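Local atomic coordinates of phosphoglycolate phosphatase (Thermoplasma acidophilum, PDB entry 1L6R), a protein that catalyses the magnesium-dependent hydrolysis of 2-phosphoglycolate to glycolate and phosphate and, less efficiently, releases phosphate from inorganic pyrophosphate. Residues Phe66-Asn69 / Gly70-Phe74; Arg103-Leu106 / Thr107-Trp110; His146-Asn149 / Arg150-Lys154; Tyr165-Glu168 / Tyr169-Leu173. The protein carries 1 engineered substitution. All coordinates share one frame; numbering follows the deposited sequence.

Contact 1: Phe66-Asn69 / Gly70-Phe74; sequences FGEN and GGIMF
F66 swings its ring to the side of its backbone N (chi1 -63°), while M73 runs straight out with CG trans to its own N (chi1 -179°); the two settings lay the side chains alongside each other, pointing the same way. M73 CG rests over one face of the phenyl ring, displaced toward the rim, in a CH-pi contact 3.9 Å from the F66 ring centroid. The sulfur follows at a slant, with M73 SD 3.5 Å from F66 CZ, which makes this a Met-aromatic contact as well.

Beneath them the backbone illustrates how a tight beta hairpin is closed. F66 and M73 are an antiparallel non-hydrogen-bonded pair, and next to them G67 N donates to I72 O at 2.9 Å. In the turn, G70 N bonds to G67 O at 3.0 Å, and G71 N reaches E68 O at 3.2 Å. G71 and I72 stand opposite the single G67, making a classic beta bulge. G70 has backbone angles that would press a CB into the carbonyl oxygen of N69, so glycine is needed. On the I72 side, E68 OE2 lies 3.7 Å from I72 CG2, its carboxylate being held by S114 OG and the backbone N atoms of E112 and A113.

In the HAD-type core, strand 65-67 runs beside strand 40-44 and strand 72-74 beside strand 80-82; helix 154-164 covers F66 and M73, and helix 49-60 touches I72.

Contact 2: Arg103-Leu106 / Thr107-Trp110; sequences RSIL and TNRW
N108 ND2 is gripped by two acceptors: S104 OG, 3.1 Å from N108 ND2 and somewhat out of the amide plane, and the carbonyl oxygen of G116. The other end of the same amide is also engaged, because N108 OD1 accepts from R111 NH1, a donor that serves T107 OG1 too. With both ends tied, the amide's rotation is well defined. Its CG lies beside the backbone N (chi1 -78°), which carries the group back over I105, where N108 OD1 packs 3.8 Å from I105 CG1. I105 also brings its CD1 to within 3.4 Å of T107 OG1.

The chain itself is wound by bonds to the third residue back. R109 N donates to L106 O at 3.1 Å, almost straight (174°); N108 N bonds likewise to I105 O, and W110 N to T107 O. On the outer surface L106 CD2 slants against the indole, 3.8 Å from W110 CZ3, while R109 CG lies over the centre of the same ring system.

Such successive bonds define a 3-10 turn, here in the loop joining helix 87-96 to strand 115-117, an edge strand of the small antiparallel sheet; the side chain of T107 lies about 7 Å from a bound calcium ion.

Contact 3: His146-Asn149 / Arg150-Lys154; sequences HLMN and RGEDK
E152 folds back onto N149 and M148 in a type II beta turn from N149 to E152 that takes the chain out of strand 144-149 toward helix 154-164. Its side chain can be followed atom by atom. CB starts close to the turn's own carbonyl, and E152 N bonds to that N149 O at 3.0 Å. Because CG is trans to the backbone N (chi1 -174°) and the rest is extended, the chain reaches back beside the strand. There E152 CG lies 3.4 Å from M148 CE, the methyl of a side chain bent twice to curl toward it. E152 CD is closer to M148 CE still, at 3.3 Å, and E152 OE2 also lies by this methyl, at 3.6 Å.

At the tip, OE1 takes two donors from one residue. N149 N meets E152 OE1 at 3.1 Å, nearly in line with the C-O bond, and N149 also supplies its amide, whose plane is turned 19° from the carboxylate's. A leucine in place of E152 would probably leave N149 N without this acceptor and the amide free to turn about its bond to S85 O.

Next, D153 caps helix 154-164 through F156 N, and K154, which probably binds substrate, forms a salt bridge with D181. The side-chain hydrogen bond is the shorter: N149 ND2 comes to E152 OE1 on its syn side, tilted out of the carboxylate plane, at 2.9 Å.

Contact 4: Tyr165-Glu168 / Tyr169-Leu173; sequences YSLE and YDEIL
A Schellman motif with S166 as its C-prime residue ends helix 154-164, and directly after it L167 and E168 pack on E171 and I172 across a short 3-10 segment, 169-171, that leads into strand 172-175 of the central sheet. This helix-to-strand connection is a worked case of a side chain standing in for backbone partners. E171 extends from a CG set beside its backbone N (chi1 -65°), and the carboxylate comes back under the preceding loop. E171 OE1 accepts from E168 N at 2.8 Å through its anti lone pair, in a nearly straight bond. In return E171 N donates to E168 O at 3.0 Å, so the two residues hold each other at both ends of the turn. Water 1 gives a second proton to E171 OE1 and another to S166 O, which ties the helix terminus to the turn. Replacing E171 by alanine would probably leave E168 N without an acceptor and water 1 with one protein partner fewer. E171 OE2 makes a long, weak ion pair with R6.

The E168 and E171 carboxylates are near one another, E168 OE2 being 5.4 Å from E171 OE1, and each might slightly disfavour ionisation of the other. E168 is itself tied to the turn by water 2, which donates to E168 OE1 and accepts from Y169 N at 2.9 Å. Y169 leads outward, its hydroxyl bonded to N159 and its ring in a cation-pi contact with K162. Beneath the polar network the apolar side chains close up, L167 CD1 touching I172 CG1 at 3.9 Å.

In the fold
The four contacts follow one another along the chain. Contacts 1 and 4 both reach the large mixed sheet of the HAD core, their centres about 19 Å apart. Contact 3 begins on strand 144-149 of the small three-stranded antiparallel sheet and leads into helix 154-164, after which contact 4 returns the chain to the core. Contacts 1 and 3 are about 10 Å apart between centres and meet directly, E68 O lying 3.1 Å from M148 CE, so the hairpin turn and the small sheet's exit touch near G46, a magnesium-binding residue, and K154, which probably binds substrate. Contact 2 is peripheral, some 34 Å from contact 4 between centres and across the chain's centre from it.

Contact 1: Phe66-Asn69 / Gly70-Phe74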
# COMPACT_ATOMS: atom_id res chain seq x y z
N PHE A 66 -17.01 2.76 -5.45
CA PHE A 66 -16.31 1.50 -5.70
C PHE A 66 -16.91 0.33 -4.95
O PHE A 66 -17.30 0.45 -3.79
CB PHE A 66 -14.84 1.59 -5.27
CG PHE A 66 -14.02 2.60 -6.02
CD1 PHE A 66 -14.10 3.95 -5.71
CD2 PHE A 66 -13.14 2.18 -7.02
CE1 PHE A 66 -13.29 4.88 -6.39
CE2 PHE A 66 -12.33 3.10 -7.70
CZ PHE A 66 -12.41 4.44 -7.38
N GLY A 67 -16.97 -0.81 -5.62
CA GLY A 67 -17.42 -2.03 -4.99
C GLY A 67 -16.22 -2.98 -4.97
O GLY A 67 -15.13 -2.62 -5.43
N GLU A 68 -16.42 -4.17 -4.43
CA GLU A 68 -15.38 -5.19 -4.38
C GLU A 68 -14.03 -4.65 -3.92
O GLU A 68 -12.98 -4.96 -4.48
CB GLU A 68 -15.25 -5.87 -5.75
CG GLU A 68 -16.57 -6.51 -6.18
CD GLU A 68 -16.47 -7.32 -7.45
OE1 GLU A 68 -15.64 -8.25 -7.50
OE2 GLU A 68 -17.25 -7.07 -8.40
N ASN A 69 -14.08 -3.83 -2.86
CA ASN A 69 -12.89 -3.28 -2.21
C ASN A 69 -11.98 -2.44 -3.08
O ASN A 69 -10.80 -2.27 -2.76
CB ASN A 69 -12.11 -4.43 -1.55
CG ASN A 69 -12.94 -5.13 -0.49
OD1 ASN A 69 -13.29 -4.53 0.52
ND2 ASN A 69 -13.27 -6.40 -0.73
N GLY A 70 -12.54 -1.89 -4.15
CA GLY A 70 -11.79 -1.05 -5.06
C GLY A 70 -11.58 -1.63 -6.44
O GLY A 70 -11.08 -0.94 -7.33
N GLY A 71 -11.98 -2.89 -6.64
CA GLY A 71 -11.78 -3.53 -7.93
C GLY A 71 -12.72 -3.16 -9.05
O GLY A 71 -12.44 -3.45 -10.21
N ILE A 72 -13.85 -2.53 -8.72
CA ILE A 72 -14.82 -2.15 -9.72
C ILE A 72 -15.40 -0.79 -9.32
O ILE A 72 -15.58 -0.51 -8.14
CB ILE A 72 -15.91 -3.25 -9.87
CG1 ILE A 72 -16.87 -2.93 -11.02
CG2 ILE A 72 -16.65 -3.46 -8.56
CD1 ILE A 72 -17.63 -4.14 -11.51
N MET A 73 -15.67 0.04 -10.32
CA MET A 73 -16.12 1.40 -10.08
C MET A 73 -17.26 1.87 -10.97
O MET A 73 -17.30 1.54 -12.15
CB MET A 73 -14.92 2.34 -10.31
CG MET A 73 -15.16 3.83 -10.09
SD MET A 73 -13.72 4.83 -10.60
CE MET A 73 -13.89 4.77 -12.37
N PHE A 74 -18.20 2.61 -10.38
CA PHE A 74 -19.28 3.20 -11.16
C PHE A 74 -18.91 4.68 -11.18
O PHE A 74 -18.84 5.33 -10.13
CB PHE A 74 -20.64 2.97 -10.47
CG PHE A 74 -21.79 3.58 -11.22
CD1 PHE A 74 -22.11 4.92 -11.05
CD2 PHE A 74 -22.51 2.83 -12.14
CE1 PHE A 74 -23.14 5.51 -11.78
CE2 PHE A 74 -23.55 3.42 -12.88
CZ PHE A 74 -23.86 4.76 -12.70

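Contact 2: Arg103-Leu106 / Thr107-Trp110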
# COMPACT_ATOMS: atom_id res chain seq x y z
N ARG A 103 -17.17 -21.35 1.04
CA ARG A 103 -18.35 -21.44 0.20
C ARG A 103 -18.78 -20.11 -0.40
O ARG A 103 -18.52 -19.04 0.16
CB ARG A 103 -19.50 -22.04 1.01
CG ARG A 103 -19.69 -21.40 2.38
CD ARG A 103 -20.67 -22.21 3.23
NE ARG A 103 -20.96 -21.57 4.52
CZ ARG A 103 -20.13 -21.56 5.55
NH1 ARG A 103 -18.94 -22.14 5.48
NH2 ARG A 103 -20.49 -20.95 6.68
N SER A 104 -19.45 -20.20 -1.54
CA SER A 104 -19.95 -19.04 -2.26
C SER A 104 -21.08 -18.36 -1.51
O SER A 104 -21.73 -18.95 -0.63
CB SER A 104 -20.44 -19.48 -3.64
OG SER A 104 -20.76 -18.36 -4.45
N ILE A 105 -21.33 -17.10 -1.86
CA ILE A 105 -22.40 -16.34 -1.26
C ILE A 105 -23.26 -15.81 -2.40
O ILE A 105 -22.79 -15.67 -3.54
CB ILE A 105 -21.88 -15.19 -0.38
CG1 ILE A 105 -21.04 -14.20 -1.20
CG2 ILE A 105 -21.06 -15.76 0.75
CD1 ILE A 105 -20.50 -13.02 -0.38
N LEU A 106 -24.51 -15.52 -2.09
CA LEU A 106 -25.43 -15.06 -3.12
C LEU A 106 -24.94 -13.87 -3.93
O LEU A 106 -25.07 -13.89 -5.16
CB LEU A 106 -26.80 -14.74 -2.51
CG LEU A 106 -27.88 -14.32 -3.50
CD1 LEU A 106 -29.25 -14.76 -3.01
CD2 LEU A 106 -27.84 -12.81 -3.70
N THR A 107 -24.38 -12.86 -3.29
CA THR A 107 -23.96 -11.68 -4.05
C THR A 107 -22.87 -11.93 -5.08
O THR A 107 -22.60 -11.06 -5.91
CB THR A 107 -23.52 -10.52 -3.13
OG1 THR A 107 -22.52 -10.97 -2.21
CG2 THR A 107 -24.72 -9.95 -2.37
N ASN A 108 -22.25 -13.10 -5.07
CA ASN A 108 -21.23 -13.38 -6.08
C ASN A 108 -21.82 -13.35 -7.49
O ASN A 108 -21.09 -13.17 -8.45
CB ASN A 108 -20.54 -14.72 -5.83
CG ASN A 108 -19.51 -14.63 -4.72
OD1 ASN A 108 -19.08 -13.54 -4.34
ND2 ASN A 108 -19.10 -15.78 -4.21
N ARG A 109 -23.14 -13.51 -7.60
CA ARG A 109 -23.79 -13.48 -8.92
C ARG A 109 -23.63 -12.10 -9.56
O ARG A 109 -23.83 -11.93 -10.77
CB ARG A 109 -25.27 -13.85 -8.80
CG ARG A 109 -26.12 -12.86 -8.02
CD ARG A 109 -27.58 -13.32 -7.98
NE ARG A 109 -28.14 -13.27 -9.32
CZ ARG A 109 -29.33 -13.75 -9.69
NH1 ARG A 109 -30.14 -14.33 -8.81
NH2 ARG A 109 -29.71 -13.64 -10.95
N TRP A 110 -23.27 -11.11 -8.75
CA TRP A 110 -23.08 -9.76 -9.24
C TRP A 110 -21.63 -9.28 -9.17
O TRP A 110 -21.35 -8.12 -9.44
CB TRP A 110 -23.98 -8.79 -8.47
CG TRP A 110 -25.43 -9.12 -8.59
CD1 TRP A 110 -26.14 -9.33 -9.74
CD2 TRP A 110 -26.37 -9.29 -7.51
NE1 TRP A 110 -27.45 -9.63 -9.44
CE2 TRP A 110 -27.62 -9.62 -8.08
CE3 TRP A 110 -26.27 -9.21 -6.11
CZ2 TRP A 110 -28.76 -9.85 -7.31
CZ3 TRP A 110 -27.40 -9.44 -5.34
CH2 TRP A 110 -28.63 -9.76 -5.95

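Contact 3: His146-Asn149 / Arg150-Lys154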
# COMPACT_ATOMS: atom_id res chain seq x y z
N HIS A 146 -13.62 -11.84 1.64
CA HIS A 146 -13.33 -11.43 0.28
C HIS A 146 -12.02 -12.04 -0.15
O HIS A 146 -11.05 -11.99 0.59
CB HIS A 146 -13.20 -9.91 0.22
CG HIS A 146 -14.48 -9.20 0.54
ND1 HIS A 146 -14.87 -8.89 1.83
CD2 HIS A 146 -15.49 -8.84 -0.27
CE1 HIS A 146 -16.08 -8.36 1.79
NE2 HIS A 146 -16.48 -8.32 0.53
N LEU A 147 -12.04 -12.65 -1.33
CA LEU A 147 -10.85 -13.24 -1.94
C LEU A 147 -10.52 -12.24 -3.04
O LEU A 147 -11.22 -12.14 -4.05
CB LEU A 147 -11.17 -14.61 -2.52
CG LEU A 147 -10.02 -15.28 -3.28
CD1 LEU A 147 -8.85 -15.59 -2.35
CD2 LEU A 147 -10.54 -16.55 -3.95
N MET A 148 -9.44 -11.50 -2.81
CA MET A 148 -9.01 -10.43 -3.69
C MET A 148 -7.68 -10.70 -4.36
O MET A 148 -6.85 -11.45 -3.85
CB MET A 148 -8.84 -9.15 -2.88
CG MET A 148 -9.98 -8.79 -1.95
SD MET A 148 -11.52 -8.51 -2.84
CE MET A 148 -10.97 -7.32 -4.06
N ASN A 149 -7.48 -10.04 -5.49
CA ASN A 149 -6.21 -10.10 -6.19
C ASN A 149 -5.28 -9.19 -5.37
O ASN A 149 -5.72 -8.16 -4.83
CB ASN A 149 -6.37 -9.56 -7.61
CG ASN A 149 -7.17 -10.50 -8.51
OD1 ASN A 149 -6.66 -11.54 -8.93
ND2 ASN A 149 -8.42 -10.15 -8.78
N ARG A 150 -4.01 -9.55 -5.24
CA ARG A 150 -3.08 -8.71 -4.47
C ARG A 150 -3.05 -7.30 -5.07
O ARG A 150 -2.87 -7.14 -6.28
CB ARG A 150 -1.67 -9.32 -4.51
CG ARG A 150 -0.57 -8.44 -3.91
CD ARG A 150 -0.60 -8.37 -2.40
NE ARG A 150 -0.34 -9.66 -1.78
CZ ARG A 150 0.04 -9.82 -0.51
NH1 ARG A 150 0.22 -8.77 0.27
NH2 ARG A 150 0.23 -11.04 -0.03
N GLY A 151 -3.23 -6.29 -4.22
CA GLY A 151 -3.21 -4.91 -4.69
C GLY A 151 -4.58 -4.33 -5.04
O GLY A 151 -4.69 -3.15 -5.36
N GLU A 152 -5.61 -5.16 -4.98
CA GLU A 152 -6.98 -4.73 -5.29
C GLU A 152 -7.56 -4.30 -3.95
O GLU A 152 -8.24 -5.07 -3.26
CB GLU A 152 -7.72 -5.93 -5.89
CG GLU A 152 -9.11 -5.64 -6.41
CD GLU A 152 -9.74 -6.85 -7.06
OE1 GLU A 152 -9.15 -7.95 -6.99
OE2 GLU A 152 -10.84 -6.71 -7.64
N ASP A 153 -7.28 -3.06 -3.58
CA ASP A 153 -7.68 -2.55 -2.28
C ASP A 153 -8.05 -1.08 -2.26
O ASP A 153 -8.11 -0.42 -3.30
CB ASP A 153 -6.55 -2.79 -1.27
CG ASP A 153 -5.23 -2.15 -1.68
OD1 ASP A 153 -5.23 -1.16 -2.44
OD2 ASP A 153 -4.17 -2.62 -1.21
N LYS A 154 -8.27 -0.56 -1.06
CA LYS A 154 -8.68 0.83 -0.92
C LYS A 154 -7.60 1.82 -1.37
O LYS A 154 -7.94 2.93 -1.78
CB LYS A 154 -9.13 1.12 0.52
CG LYS A 154 -10.40 0.35 0.93
CD LYS A 154 -11.05 0.97 2.18
CE LYS A 154 -12.32 0.23 2.61
NZ LYS A 154 -12.03 -1.08 3.30

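Contact 4: Tyr165-Glu168 / Tyr169-Leu173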
# COMPACT_ATOMS: atom_id res chain seq x y z
N TYR A 165 -9.39 13.17 -10.37
CA TYR A 165 -9.67 14.56 -10.02
C TYR A 165 -8.44 15.47 -10.03
O TYR A 165 -8.53 16.64 -9.66
CB TYR A 165 -10.36 14.61 -8.64
CG TYR A 165 -11.80 14.16 -8.67
CD1 TYR A 165 -12.83 15.08 -8.81
CD2 TYR A 165 -12.14 12.80 -8.63
CE1 TYR A 165 -14.16 14.68 -8.90
CE2 TYR A 165 -13.46 12.38 -8.73
CZ TYR A 165 -14.47 13.32 -8.87
OH TYR A 165 -15.77 12.92 -9.00
N SER A 166 -7.30 14.93 -10.46
CA SER A 166 -6.05 15.69 -10.51
C SER A 166 -5.81 16.40 -9.18
O SER A 166 -5.59 17.62 -9.14
CB SER A 166 -6.09 16.71 -11.65
OG SER A 166 -6.23 16.07 -12.90
N LEU A 167 -5.82 15.63 -8.10
CA LEU A 167 -5.63 16.16 -6.76
C LEU A 167 -4.28 15.80 -6.15
O LEU A 167 -3.58 14.91 -6.64
CB LEU A 167 -6.72 15.62 -5.83
CG LEU A 167 -8.18 15.87 -6.18
CD1 LEU A 167 -9.08 15.16 -5.18
CD2 LEU A 167 -8.44 17.37 -6.15
N GLU A 168 -3.94 16.51 -5.08
CA GLU A 168 -2.73 16.22 -4.32
C GLU A 168 -3.26 15.36 -3.17
O GLU A 168 -4.45 15.44 -2.82
CB GLU A 168 -2.10 17.50 -3.78
CG GLU A 168 -1.54 18.43 -4.84
CD GLU A 168 -0.51 17.75 -5.73
OE1 GLU A 168 0.34 17.00 -5.20
OE2 GLU A 168 -0.56 17.96 -6.96
N TYR A 169 -2.41 14.55 -2.57
CA TYR A 169 -2.85 13.70 -1.47
C TYR A 169 -3.45 14.48 -0.31
O TYR A 169 -4.42 14.02 0.31
CB TYR A 169 -1.69 12.84 -0.95
CG TYR A 169 -1.36 11.62 -1.79
CD1 TYR A 169 -2.31 10.61 -2.01
CD2 TYR A 169 -0.08 11.45 -2.32
CE1 TYR A 169 -1.97 9.46 -2.74
CE2 TYR A 169 0.26 10.30 -3.04
CZ TYR A 169 -0.69 9.31 -3.25
OH TYR A 169 -0.32 8.18 -3.93
N ASP A 170 -2.90 15.65 -0.00
CA ASP A 170 -3.39 16.46 1.11
C ASP A 170 -4.76 17.09 0.87
O ASP A 170 -5.32 17.73 1.76
CB ASP A 170 -2.37 17.55 1.49
CG ASP A 170 -2.10 18.54 0.38
OD1 ASP A 170 -1.32 19.49 0.61
OD2 ASP A 170 -2.65 18.39 -0.73
N GLU A 171 -5.29 16.90 -0.34
CA GLU A 171 -6.62 17.41 -0.69
C GLU A 171 -7.66 16.29 -0.56
O GLU A 171 -8.83 16.48 -0.87
CB GLU A 171 -6.64 17.95 -2.12
CG GLU A 171 -5.75 19.18 -2.34
CD GLU A 171 -5.76 19.66 -3.78
OE1 GLU A 171 -5.41 18.87 -4.68
OE2 GLU A 171 -6.13 20.84 -4.01
N ILE A 172 -7.21 15.13 -0.11
CA ILE A 172 -8.09 13.98 0.05
C ILE A 172 -8.19 13.58 1.52
O ILE A 172 -7.18 13.53 2.23
CB ILE A 172 -7.54 12.75 -0.74
CG1 ILE A 172 -7.51 13.08 -2.24
CG2 ILE A 172 -8.37 11.51 -0.45
CD1 ILE A 172 -6.79 12.04 -3.08
N LEU A 173 -9.41 13.32 1.96
CA LEU A 173 -9.66 12.88 3.33
C LEU A 173 -10.20 11.46 3.23
O LEU A 173 -11.13 11.20 2.46
CB LEU A 173 -10.72 13.77 4.00
CG LEU A 173 -11.32 13.23 5.31
CD1 LEU A 173 -10.24 13.18 6.41
CD2 LEU A 173 -12.48 14.12 5.74
O HOH W 1 -4.81 19.79 -7.11
O HOH W 2 0.31 14.76 -3.68